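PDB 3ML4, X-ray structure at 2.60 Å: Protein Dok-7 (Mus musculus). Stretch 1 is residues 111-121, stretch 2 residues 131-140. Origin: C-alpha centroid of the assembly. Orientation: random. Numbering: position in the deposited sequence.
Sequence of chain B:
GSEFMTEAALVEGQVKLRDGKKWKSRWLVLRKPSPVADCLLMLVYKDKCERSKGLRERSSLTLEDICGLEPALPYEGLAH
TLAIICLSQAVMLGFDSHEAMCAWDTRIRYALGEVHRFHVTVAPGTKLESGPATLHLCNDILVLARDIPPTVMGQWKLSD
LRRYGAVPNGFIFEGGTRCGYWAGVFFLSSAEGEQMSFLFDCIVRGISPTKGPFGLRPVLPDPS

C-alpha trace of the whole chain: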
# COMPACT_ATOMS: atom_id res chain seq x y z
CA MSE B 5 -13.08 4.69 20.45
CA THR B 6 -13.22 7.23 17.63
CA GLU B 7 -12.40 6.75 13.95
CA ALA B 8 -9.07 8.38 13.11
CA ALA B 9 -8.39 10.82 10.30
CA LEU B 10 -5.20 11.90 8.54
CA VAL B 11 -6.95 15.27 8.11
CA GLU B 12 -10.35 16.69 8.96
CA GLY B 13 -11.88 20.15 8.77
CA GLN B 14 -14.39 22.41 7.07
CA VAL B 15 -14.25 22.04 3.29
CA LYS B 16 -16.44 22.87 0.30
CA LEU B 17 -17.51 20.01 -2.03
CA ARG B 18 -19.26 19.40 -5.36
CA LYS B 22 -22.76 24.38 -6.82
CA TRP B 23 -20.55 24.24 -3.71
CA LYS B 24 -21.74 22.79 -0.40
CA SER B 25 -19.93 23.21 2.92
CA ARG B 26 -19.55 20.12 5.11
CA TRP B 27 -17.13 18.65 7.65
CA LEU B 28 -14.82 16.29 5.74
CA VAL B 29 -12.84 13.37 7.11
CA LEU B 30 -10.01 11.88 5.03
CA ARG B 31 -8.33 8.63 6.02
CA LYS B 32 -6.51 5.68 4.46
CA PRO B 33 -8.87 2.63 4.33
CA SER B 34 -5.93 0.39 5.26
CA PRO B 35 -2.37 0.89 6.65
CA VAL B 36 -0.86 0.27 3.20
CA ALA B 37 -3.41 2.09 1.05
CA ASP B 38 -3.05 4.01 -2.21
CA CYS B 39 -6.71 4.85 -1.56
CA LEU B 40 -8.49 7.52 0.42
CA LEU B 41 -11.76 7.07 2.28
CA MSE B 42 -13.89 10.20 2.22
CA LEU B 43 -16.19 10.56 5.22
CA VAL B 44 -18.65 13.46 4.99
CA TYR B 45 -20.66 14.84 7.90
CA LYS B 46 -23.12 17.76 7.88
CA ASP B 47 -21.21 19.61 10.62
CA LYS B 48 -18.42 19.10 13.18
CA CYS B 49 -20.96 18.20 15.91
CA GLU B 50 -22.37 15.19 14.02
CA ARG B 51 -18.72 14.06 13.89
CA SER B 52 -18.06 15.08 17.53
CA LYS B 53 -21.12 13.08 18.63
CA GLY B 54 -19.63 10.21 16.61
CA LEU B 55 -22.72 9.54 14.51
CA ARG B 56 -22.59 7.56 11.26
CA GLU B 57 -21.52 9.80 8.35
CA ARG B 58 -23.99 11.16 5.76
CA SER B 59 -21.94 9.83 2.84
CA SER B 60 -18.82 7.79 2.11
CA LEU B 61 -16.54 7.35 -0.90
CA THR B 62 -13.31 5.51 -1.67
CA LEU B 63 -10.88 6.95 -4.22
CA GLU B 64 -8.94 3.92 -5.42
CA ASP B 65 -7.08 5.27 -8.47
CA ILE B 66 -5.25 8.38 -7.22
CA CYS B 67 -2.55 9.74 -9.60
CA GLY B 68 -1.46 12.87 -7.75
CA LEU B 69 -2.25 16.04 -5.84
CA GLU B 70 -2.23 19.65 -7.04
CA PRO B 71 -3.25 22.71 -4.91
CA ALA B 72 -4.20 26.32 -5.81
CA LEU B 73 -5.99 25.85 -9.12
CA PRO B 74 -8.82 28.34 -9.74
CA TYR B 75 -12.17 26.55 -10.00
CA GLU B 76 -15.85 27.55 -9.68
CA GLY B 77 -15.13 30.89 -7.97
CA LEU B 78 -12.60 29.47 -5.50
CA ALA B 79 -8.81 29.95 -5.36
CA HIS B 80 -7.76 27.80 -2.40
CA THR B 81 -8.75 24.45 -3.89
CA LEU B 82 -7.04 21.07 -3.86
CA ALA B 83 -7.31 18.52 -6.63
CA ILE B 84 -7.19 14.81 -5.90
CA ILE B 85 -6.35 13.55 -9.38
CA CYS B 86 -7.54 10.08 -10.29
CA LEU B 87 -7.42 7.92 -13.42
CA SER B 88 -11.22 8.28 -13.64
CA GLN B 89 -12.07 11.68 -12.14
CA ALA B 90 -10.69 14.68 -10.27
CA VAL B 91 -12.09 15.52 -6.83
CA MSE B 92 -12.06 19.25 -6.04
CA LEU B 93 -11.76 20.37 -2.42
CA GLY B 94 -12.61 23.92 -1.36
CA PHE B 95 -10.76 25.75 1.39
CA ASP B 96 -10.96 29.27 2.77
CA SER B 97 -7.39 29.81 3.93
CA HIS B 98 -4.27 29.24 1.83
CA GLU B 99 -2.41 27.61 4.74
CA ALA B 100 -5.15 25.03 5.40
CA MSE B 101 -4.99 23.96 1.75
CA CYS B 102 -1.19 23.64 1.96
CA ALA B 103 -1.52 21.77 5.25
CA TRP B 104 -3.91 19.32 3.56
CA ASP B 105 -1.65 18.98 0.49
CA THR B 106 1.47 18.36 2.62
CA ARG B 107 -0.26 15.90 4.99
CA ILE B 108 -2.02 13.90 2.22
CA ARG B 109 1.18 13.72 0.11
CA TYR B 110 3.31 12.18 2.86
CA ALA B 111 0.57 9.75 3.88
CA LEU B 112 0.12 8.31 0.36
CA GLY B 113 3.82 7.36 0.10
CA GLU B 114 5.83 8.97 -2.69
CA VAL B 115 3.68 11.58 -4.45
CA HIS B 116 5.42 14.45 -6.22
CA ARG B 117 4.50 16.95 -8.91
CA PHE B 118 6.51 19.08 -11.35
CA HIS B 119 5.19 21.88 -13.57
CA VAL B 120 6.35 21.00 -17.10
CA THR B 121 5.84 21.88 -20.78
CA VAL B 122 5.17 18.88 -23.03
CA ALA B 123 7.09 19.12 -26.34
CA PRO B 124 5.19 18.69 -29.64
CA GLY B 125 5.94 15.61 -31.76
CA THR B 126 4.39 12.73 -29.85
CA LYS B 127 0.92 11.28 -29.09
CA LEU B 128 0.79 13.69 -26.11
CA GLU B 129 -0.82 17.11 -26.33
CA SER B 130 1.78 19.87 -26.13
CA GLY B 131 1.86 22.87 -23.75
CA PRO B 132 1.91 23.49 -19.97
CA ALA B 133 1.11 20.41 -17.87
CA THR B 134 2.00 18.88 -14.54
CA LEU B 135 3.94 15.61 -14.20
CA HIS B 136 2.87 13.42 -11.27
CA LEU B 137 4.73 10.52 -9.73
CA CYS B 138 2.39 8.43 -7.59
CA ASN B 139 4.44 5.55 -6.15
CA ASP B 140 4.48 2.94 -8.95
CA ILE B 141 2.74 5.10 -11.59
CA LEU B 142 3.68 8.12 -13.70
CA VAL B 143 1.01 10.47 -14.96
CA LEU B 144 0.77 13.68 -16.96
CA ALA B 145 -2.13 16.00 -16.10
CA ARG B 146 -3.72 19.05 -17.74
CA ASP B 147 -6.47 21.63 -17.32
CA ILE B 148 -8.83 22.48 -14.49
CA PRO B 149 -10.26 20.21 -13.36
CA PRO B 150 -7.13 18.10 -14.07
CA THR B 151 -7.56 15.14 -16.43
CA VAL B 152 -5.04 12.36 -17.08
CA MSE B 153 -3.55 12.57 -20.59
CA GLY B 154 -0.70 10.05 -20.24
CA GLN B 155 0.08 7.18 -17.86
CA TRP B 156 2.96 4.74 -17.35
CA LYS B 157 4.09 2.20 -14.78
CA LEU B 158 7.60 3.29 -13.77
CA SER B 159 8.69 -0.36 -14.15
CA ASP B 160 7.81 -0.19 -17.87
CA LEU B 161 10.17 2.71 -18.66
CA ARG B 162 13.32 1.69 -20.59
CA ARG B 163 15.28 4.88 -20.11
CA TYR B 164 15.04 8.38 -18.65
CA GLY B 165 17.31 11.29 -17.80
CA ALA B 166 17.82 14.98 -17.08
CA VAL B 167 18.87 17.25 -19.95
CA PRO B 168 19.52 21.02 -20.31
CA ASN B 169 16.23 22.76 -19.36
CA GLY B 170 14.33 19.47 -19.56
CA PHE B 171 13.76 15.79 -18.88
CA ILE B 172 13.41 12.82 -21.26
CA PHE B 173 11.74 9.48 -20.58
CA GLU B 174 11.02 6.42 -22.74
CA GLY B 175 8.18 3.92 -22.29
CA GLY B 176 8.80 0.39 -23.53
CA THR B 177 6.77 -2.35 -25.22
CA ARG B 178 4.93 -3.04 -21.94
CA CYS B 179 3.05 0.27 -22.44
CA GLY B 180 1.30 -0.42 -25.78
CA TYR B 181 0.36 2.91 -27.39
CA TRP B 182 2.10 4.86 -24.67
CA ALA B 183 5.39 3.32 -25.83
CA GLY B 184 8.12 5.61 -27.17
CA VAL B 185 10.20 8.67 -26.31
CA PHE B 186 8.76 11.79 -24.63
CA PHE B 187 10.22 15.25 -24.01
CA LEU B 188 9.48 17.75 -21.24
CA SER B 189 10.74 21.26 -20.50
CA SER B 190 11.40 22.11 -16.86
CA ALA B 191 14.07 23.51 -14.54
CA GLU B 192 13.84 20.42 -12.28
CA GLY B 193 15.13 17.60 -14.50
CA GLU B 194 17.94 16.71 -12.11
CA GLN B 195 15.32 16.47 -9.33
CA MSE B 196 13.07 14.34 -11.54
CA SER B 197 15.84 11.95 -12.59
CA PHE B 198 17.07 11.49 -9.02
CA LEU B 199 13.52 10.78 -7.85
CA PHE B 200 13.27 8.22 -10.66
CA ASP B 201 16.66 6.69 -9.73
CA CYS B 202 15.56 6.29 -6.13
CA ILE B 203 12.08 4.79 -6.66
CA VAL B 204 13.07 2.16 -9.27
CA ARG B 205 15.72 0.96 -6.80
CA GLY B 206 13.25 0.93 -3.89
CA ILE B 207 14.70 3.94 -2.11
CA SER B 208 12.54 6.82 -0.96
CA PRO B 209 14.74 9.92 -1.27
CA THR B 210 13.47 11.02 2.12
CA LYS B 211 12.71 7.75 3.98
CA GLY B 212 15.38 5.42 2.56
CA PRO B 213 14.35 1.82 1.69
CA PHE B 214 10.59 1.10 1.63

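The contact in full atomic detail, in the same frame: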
# COMPACT_ATOMS: atom_id res chain seq x y z
N ALA B 111 1.35 10.92 3.52
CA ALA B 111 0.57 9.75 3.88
C ALA B 111 0.42 8.73 2.75
O ALA B 111 0.40 7.52 3.01
CB ALA B 111 -0.79 10.16 4.39
N LEU B 112 0.33 9.21 1.51
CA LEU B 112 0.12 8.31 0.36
C LEU B 112 1.40 7.60 -0.12
O LEU B 112 1.32 6.68 -0.93
CB LEU B 112 -0.58 9.03 -0.79
CG LEU B 112 -2.04 9.44 -0.55
CD1 LEU B 112 -2.58 10.26 -1.72
CD2 LEU B 112 -2.95 8.23 -0.26
N GLY B 113 2.55 8.02 0.40
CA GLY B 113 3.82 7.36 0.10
C GLY B 113 4.80 8.29 -0.60
O GLY B 113 5.36 9.19 0.03
N GLU B 114 5.00 8.07 -1.89
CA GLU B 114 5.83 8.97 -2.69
C GLU B 114 4.99 9.61 -3.79
O GLU B 114 4.73 8.99 -4.83
CB GLU B 114 7.05 8.25 -3.25
CG GLU B 114 8.05 7.77 -2.19
CD GLU B 114 8.75 8.91 -1.45
OE1 GLU B 114 8.92 10.02 -2.02
OE2 GLU B 114 9.15 8.70 -0.28
N VAL B 115 4.54 10.83 -3.52
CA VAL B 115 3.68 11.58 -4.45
C VAL B 115 4.21 13.00 -4.63
O VAL B 115 4.19 13.83 -3.72
CB VAL B 115 2.16 11.49 -4.07
CG1 VAL B 115 1.95 11.23 -2.59
CG2 VAL B 115 1.36 12.72 -4.55
N HIS B 116 4.69 13.24 -5.85
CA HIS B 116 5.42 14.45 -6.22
C HIS B 116 4.84 15.02 -7.50
O HIS B 116 4.25 14.28 -8.31
CB HIS B 116 6.89 14.10 -6.46
CG HIS B 116 7.58 13.47 -5.29
ND1 HIS B 116 8.55 14.12 -4.56
CD2 HIS B 116 7.44 12.25 -4.72
CE1 HIS B 116 8.98 13.33 -3.59
NE2 HIS B 116 8.32 12.19 -3.67
N ARG B 117 4.99 16.32 -7.70
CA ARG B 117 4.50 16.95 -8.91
C ARG B 117 5.48 18.00 -9.40
O ARG B 117 6.10 18.71 -8.60
CB ARG B 117 3.11 17.55 -8.69
CG ARG B 117 3.11 18.99 -8.23
CD ARG B 117 1.74 19.48 -7.86
NE ARG B 117 1.63 19.61 -6.41
CZ ARG B 117 2.03 20.67 -5.73
NH1 ARG B 117 2.56 21.71 -6.37
NH2 ARG B 117 1.91 20.70 -4.40
N PHE B 118 5.63 18.10 -10.72
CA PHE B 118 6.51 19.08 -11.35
C PHE B 118 5.79 19.76 -12.50
O PHE B 118 5.29 19.08 -13.41
CB PHE B 118 7.77 18.41 -11.88
CG PHE B 118 8.52 17.59 -10.85
CD1 PHE B 118 9.62 18.11 -10.20
CD2 PHE B 118 8.12 16.28 -10.56
CE1 PHE B 118 10.33 17.35 -9.26
CE2 PHE B 118 8.81 15.52 -9.63
CZ PHE B 118 9.92 16.06 -8.98
N HIS B 119 5.73 21.09 -12.46
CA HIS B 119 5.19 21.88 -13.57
C HIS B 119 6.11 21.77 -14.78
O HIS B 119 7.28 22.17 -14.72
CB HIS B 119 5.02 23.35 -13.17
CG HIS B 119 3.92 23.60 -12.18
ND1 HIS B 119 4.10 24.32 -11.02
CD2 HIS B 119 2.62 23.18 -12.17
CE1 HIS B 119 2.96 24.37 -10.35
NE2 HIS B 119 2.05 23.68 -11.02
N VAL B 120 5.59 21.22 -15.87
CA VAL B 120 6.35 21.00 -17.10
C VAL B 120 5.63 21.51 -18.36
O VAL B 120 4.44 21.83 -18.33
CB VAL B 120 6.71 19.50 -17.31
CG1 VAL B 120 7.45 18.92 -16.09
CG2 VAL B 120 5.45 18.67 -17.62
N THR B 121 6.38 21.59 -19.46
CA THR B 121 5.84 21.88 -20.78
C THR B 121 6.11 20.68 -21.67
O THR B 121 7.27 20.32 -21.89
CB THR B 121 6.50 23.12 -21.40
OG1 THR B 121 6.59 24.17 -20.42
CG2 THR B 121 5.72 23.60 -22.62
N GLY B 131 2.18 21.70 -24.58
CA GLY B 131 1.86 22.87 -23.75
C GLY B 131 2.06 22.62 -22.27
O GLY B 131 2.42 21.50 -21.88
N PRO B 132 1.81 23.65 -21.42
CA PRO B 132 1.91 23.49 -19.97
C PRO B 132 1.12 22.29 -19.45
O PRO B 132 0.02 22.00 -19.92
CB PRO B 132 1.31 24.79 -19.44
CG PRO B 132 1.61 25.78 -20.51
CD PRO B 132 1.43 25.02 -21.79
N ALA B 133 1.71 21.59 -18.49
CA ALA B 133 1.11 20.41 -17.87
C ALA B 133 1.83 20.17 -16.57
O ALA B 133 2.84 20.81 -16.28
CB ALA B 133 1.24 19.21 -18.77
N THR B 134 1.32 19.23 -15.77
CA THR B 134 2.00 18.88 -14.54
C THR B 134 2.29 17.38 -14.50
O THR B 134 1.39 16.57 -14.69
CB THR B 134 1.24 19.38 -13.28
OG1 THR B 134 1.76 18.75 -12.11
CG2 THR B 134 -0.24 19.06 -13.39
N LEU B 135 3.55 17.02 -14.29
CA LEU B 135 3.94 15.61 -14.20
C LEU B 135 3.80 15.11 -12.77
O LEU B 135 4.35 15.71 -11.85
CB LEU B 135 5.38 15.40 -14.69
CG LEU B 135 5.86 13.94 -14.74
CD1 LEU B 135 5.29 13.20 -15.94
CD2 LEU B 135 7.37 13.87 -14.74
N HIS B 136 3.06 14.02 -12.60
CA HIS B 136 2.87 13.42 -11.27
C HIS B 136 3.49 12.04 -11.14
O HIS B 136 3.26 11.16 -11.98
CB HIS B 136 1.38 13.33 -10.92
CG HIS B 136 0.70 14.66 -10.82
ND1 HIS B 136 0.52 15.32 -9.63
CD2 HIS B 136 0.15 15.45 -11.77
CE1 HIS B 136 -0.11 16.46 -9.84
NE2 HIS B 136 -0.35 16.56 -11.14
N LEU B 137 4.29 11.86 -10.10
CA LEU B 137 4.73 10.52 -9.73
C LEU B 137 3.92 10.09 -8.52
O LEU B 137 3.96 10.74 -7.48
CB LEU B 137 6.23 10.50 -9.44
CG LEU B 137 6.85 9.14 -9.11
CD1 LEU B 137 8.16 8.93 -9.86
CD2 LEU B 137 7.07 9.00 -7.61
N CYS B 138 3.16 9.01 -8.69
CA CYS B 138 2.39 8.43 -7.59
C CYS B 138 2.82 6.99 -7.33
O CYS B 138 2.25 6.05 -7.89
CB CYS B 138 0.89 8.50 -7.88
SG CYS B 138 -0.14 8.18 -6.43
N ASN B 139 3.83 6.84 -6.47
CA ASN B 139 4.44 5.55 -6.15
C ASN B 139 4.91 4.77 -7.39
O ASN B 139 6.00 5.02 -7.91
CB ASN B 139 3.53 4.70 -5.25
CG ASN B 139 3.14 5.41 -3.96
OD1 ASN B 139 3.99 5.72 -3.12
ND2 ASN B 139 1.85 5.66 -3.79
N ASP B 140 4.10 3.83 -7.85
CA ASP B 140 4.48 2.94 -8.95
C ASP B 140 4.02 3.44 -10.33
O ASP B 140 4.35 2.84 -11.35
CB ASP B 140 3.98 1.51 -8.69
CG ASP B 140 2.67 1.46 -7.89
OD1 ASP B 140 2.45 0.46 -7.17
OD2 ASP B 140 1.87 2.42 -7.98
O HOH W 1 1.37 14.93 -7.11

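How does stretch 2 enter the pairing? Gly 131 lies beside Thr 121 at backbone angles that by themselves call for glycine, and the chain turns a corner at Pro 132. Proline has no amide hydrogen to offer, but it sits opposite Thr 121 at a non-hydrogen-bonded position, where none is needed. Pro 132 CA approaches Val 120 O at 3.4 Å in a CA-H...O contact, a kind that Thr 134 and His 136 also make further along.

What holds the two strands together from Ala 133 onward? Residues 133-138 run antiparallel to 115-121, and alternate residues bond in reciprocal pairs. Ala 133 N donates to Val 120 O (2.7 Å) and Val 120 N to Ala 133 O (2.8 Å). Thr 134 takes the other face of the sheet with His 119. Leu 135 N reaches Phe 118 O at 2.8 Å, answered by Phe 118 N to Leu 135 O at 2.9 Å. Leu 135 shares one face with Ala 133, Val 120 and Phe 118, and there Val 120 CG1 lies 4.3 Å from Leu 135 CB, an apolar contact.

Which contacts follow at His 136 and Leu 137? His 136 lies on the face of Thr 134 with Arg 117, where Arg 117 CB packs 3.5 Å from His 136 ND1. A water 2.7 Å from His 136 ND1 also donates a weak hydrogen bond to His 116 O at 3.2 Å. Leu 137 and His 116, on the face of Leu 135, repeat the reciprocal pattern, with Leu 137 N to His 116 O at 3.0 Å and His 116 N to Leu 137 O at 3.1 Å.

How does the pairing end? Asn 139 N donates to Glu 114 O (2.8 Å), extending the ladder, while its side chain bonds to the backbone on both sides of Gly 113: Asn 139 ND2 donates to Leu 112 O at 3.1 Å, and Asn 139 OD1 accepts from Glu 114 N at 2.8 Å. At Gly 113 itself, a CB would clash with Asn 139 OD1.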